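Local coordinates for FAD-binding PCMH-type domain-containing protein (Gibberella zeae, PDB 6YJO) that probably oxidises oligosaccharides as a secreted fungal flavoenzyme, with its FAD covalently tethered to the protein, at residues A[424-427]-A[428-432]. Numbering follows the deposited sequence.
Sequences HGNY and ATHAN
N426 reaches across the turn with its side-chain amide and sets OD1 among three donors, T429 OG1, H430 N and H430 ND1. The turn is the surface connection that links strand 417-423 of the seven-stranded antiparallel sheet to helix 431-446, with H430 at the helix N-cap position. CG of N426 lies anti to the backbone N (chi1 161°), which carries the amide out over the residues that follow. T429 OG1 donates to N426 OD1 over 2.9 Å, and the two side chains cross at about a right angle. The hydroxyl sits tilted 29° from the carbonyl plane. H430 N lies 2.8 Å from N426 OD1, but its hydrogen points well off the oxygen and this bond is weak. A second weak bond comes from H430 ND1, 3.3 Å from N426 OD1 and similarly bent. One acceptor thus gathers a hydroxyl, a backbone amide and a ring nitrogen, tying the middle of the connection to the N-cap residue just ahead of the helix. T429 CB also lies over one face of the H430 ring, toward its rim.

On the first turn of the helix, A431 packs against the ring of Y427: its CB is 3.7 Å from Y427 CD2. Beyond these residues, the hydroxyl of Y427 hydrogen-bonds D423 at the end of the strand, and R377 makes a cation-pi contact with the Y427 ring while its NH2 bonds N426 O. CG of Y427 stands anti to its carbonyl carbon (chi1 -74°), which places the ring alongside A431, with Y427 CE2 3.8 Å from A431 O.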
ATOM      1  N   HIS A 424     -10.404  -3.356 -14.209  1.00 51.50           N
ATOM      2  CA  HIS A 424      -9.656  -4.484 -14.744  1.00 55.30           C
ATOM      3  C   HIS A 424     -10.249  -4.898 -16.085  1.00 58.09           C
ATOM      4  O   HIS A 424     -10.649  -6.051 -16.272  1.00 59.07           O
ATOM      5  CB  HIS A 424      -9.652  -5.647 -13.745  1.00 55.16           C
ATOM      6  CG  HIS A 424      -8.911  -5.349 -12.473  1.00 57.57           C
ATOM      7  ND1 HIS A 424      -7.749  -5.999 -12.117  1.00 54.98           N
ATOM      8  CD2 HIS A 424      -9.164  -4.462 -11.481  1.00 55.03           C
ATOM      9  CE1 HIS A 424      -7.321  -5.529 -10.958  1.00 54.45           C
ATOM     10  NE2 HIS A 424      -8.162  -4.595 -10.551  1.00 54.46           N
ATOM     11  N   GLY A 425     -10.321  -3.953 -17.016  1.00 58.76           N
ATOM     12  CA  GLY A 425     -10.845  -4.231 -18.334  1.00 60.45           C
ATOM     13  C   GLY A 425      -9.775  -4.230 -19.400  1.00 61.37           C
ATOM     14  O   GLY A 425      -8.648  -4.672 -19.162  1.00 59.78           O
ATOM     15  N   ASN A 426     -10.123  -3.720 -20.578  1.00 64.65           N
ATOM     16  CA  ASN A 426      -9.250  -3.757 -21.744  1.00 68.52           C
ATOM     17  C   ASN A 426      -8.387  -2.504 -21.782  1.00 72.03           C
ATOM     18  O   ASN A 426      -8.892  -1.391 -21.606  1.00 70.51           O
ATOM     19  CB  ASN A 426     -10.078  -3.880 -23.025  1.00 70.56           C
ATOM     20  CG  ASN A 426      -9.308  -3.460 -24.261  1.00 72.85           C
ATOM     21  OD1 ASN A 426      -9.568  -2.403 -24.838  1.00 74.41           O
ATOM     22  ND2 ASN A 426      -8.342  -4.278 -24.663  1.00 73.44           N
ATOM     23  N   TYR A 427      -7.082  -2.691 -22.002  1.00 77.03           N
ATOM     24  CA  TYR A 427      -6.144  -1.580 -22.026  1.00 81.17           C
ATOM     25  C   TYR A 427      -5.202  -1.607 -23.217  1.00 90.86           C
ATOM     26  O   TYR A 427      -4.303  -0.759 -23.294  1.00 92.40           O
ATOM     27  CB  TYR A 427      -5.332  -1.531 -20.724  1.00 75.02           C
ATOM     28  CG  TYR A 427      -6.155  -1.029 -19.569  1.00 68.97           C
ATOM     29  CD1 TYR A 427      -6.899  -1.907 -18.794  1.00 66.57           C
ATOM     30  CD2 TYR A 427      -6.223   0.327 -19.278  1.00 66.14           C
ATOM     31  CE1 TYR A 427      -7.672  -1.452 -17.743  1.00 63.76           C
ATOM     32  CE2 TYR A 427      -6.991   0.792 -18.230  1.00 63.82           C
ATOM     33  CZ  TYR A 427      -7.714  -0.102 -17.467  1.00 62.11           C
ATOM     34  OH  TYR A 427      -8.480   0.362 -16.426  1.00 59.46           O
ATOM     35  N   ALA A 428      -5.371  -2.551 -24.140  1.00 96.45           N
ATOM     36  CA  ALA A 428      -4.678  -2.475 -25.416  1.00101.64           C
ATOM     37  C   ALA A 428      -5.365  -1.430 -26.286  1.00102.82           C
ATOM     38  O   ALA A 428      -4.772  -0.400 -26.618  1.00102.53           O
ATOM     39  CB  ALA A 428      -4.663  -3.838 -26.106  1.00105.01           C
ATOM     40  N   THR A 429      -6.630  -1.674 -26.626  1.00104.47           N
ATOM     41  CA  THR A 429      -7.335  -0.843 -27.590  1.00106.84           C
ATOM     42  C   THR A 429      -8.172   0.260 -26.951  1.00103.97           C
ATOM     43  O   THR A 429      -8.433   1.274 -27.610  1.00105.98           O
ATOM     44  CB  THR A 429      -8.240  -1.709 -28.470  1.00109.63           C
ATOM     45  OG1 THR A 429      -9.412  -2.076 -27.735  1.00108.85           O
ATOM     46  CG2 THR A 429      -7.510  -2.970 -28.907  1.00111.30           C
ATOM     47  N   HIS A 430      -8.611   0.092 -25.704  1.00102.47           N
ATOM     48  CA  HIS A 430      -9.462   1.067 -25.027  1.00103.08           C
ATOM     49  C   HIS A 430      -8.904   1.394 -23.651  1.00100.37           C
ATOM     50  O   HIS A 430      -9.598   1.350 -22.634  1.00 98.80           O
ATOM     51  CB  HIS A 430     -10.900   0.562 -24.929  1.00103.65           C
ATOM     52  CG  HIS A 430     -11.548   0.339 -26.258  1.00105.94           C
ATOM     53  ND1 HIS A 430     -11.912  -0.912 -26.710  1.00105.73           N
ATOM     54  CD2 HIS A 430     -11.876   1.205 -27.246  1.00107.65           C
ATOM     55  CE1 HIS A 430     -12.445  -0.805 -27.914  1.00108.28           C
ATOM     56  NE2 HIS A 430     -12.434   0.469 -28.262  1.00109.40           N
ATOM     57  N   ALA A 431      -7.617   1.740 -23.607  1.00 99.71           N
ATOM     58  CA  ALA A 431      -6.995   2.093 -22.336  1.00 95.78           C
ATOM     59  C   ALA A 431      -7.481   3.442 -21.823  1.00 91.64           C
ATOM     60  O   ALA A 431      -7.637   3.618 -20.611  1.00 91.02           O
ATOM     61  CB  ALA A 431      -5.475   2.098 -22.477  1.00 98.18           C
ATOM     62  N   ASN A 432      -7.734   4.397 -22.721  1.00 88.25           N
ATOM     63  CA  ASN A 432      -8.146   5.734 -22.309  1.00 83.66           C
ATOM     64  C   ASN A 432      -9.611   5.801 -21.909  1.00 79.90           C
ATOM     65  O   ASN A 432     -10.014   6.787 -21.284  1.00 78.32           O
ATOM     66  CB  ASN A 432      -7.853   6.742 -23.424  1.00 86.10           C
ATOM     67  CG  ASN A 432      -6.401   6.717 -23.850  1.00 87.34           C
ATOM     68  OD1 ASN A 432      -5.542   7.324 -23.211  1.00 87.46           O
ATOM     69  ND2 ASN A 432      -6.115   5.998 -24.928  1.00 88.46           N
TER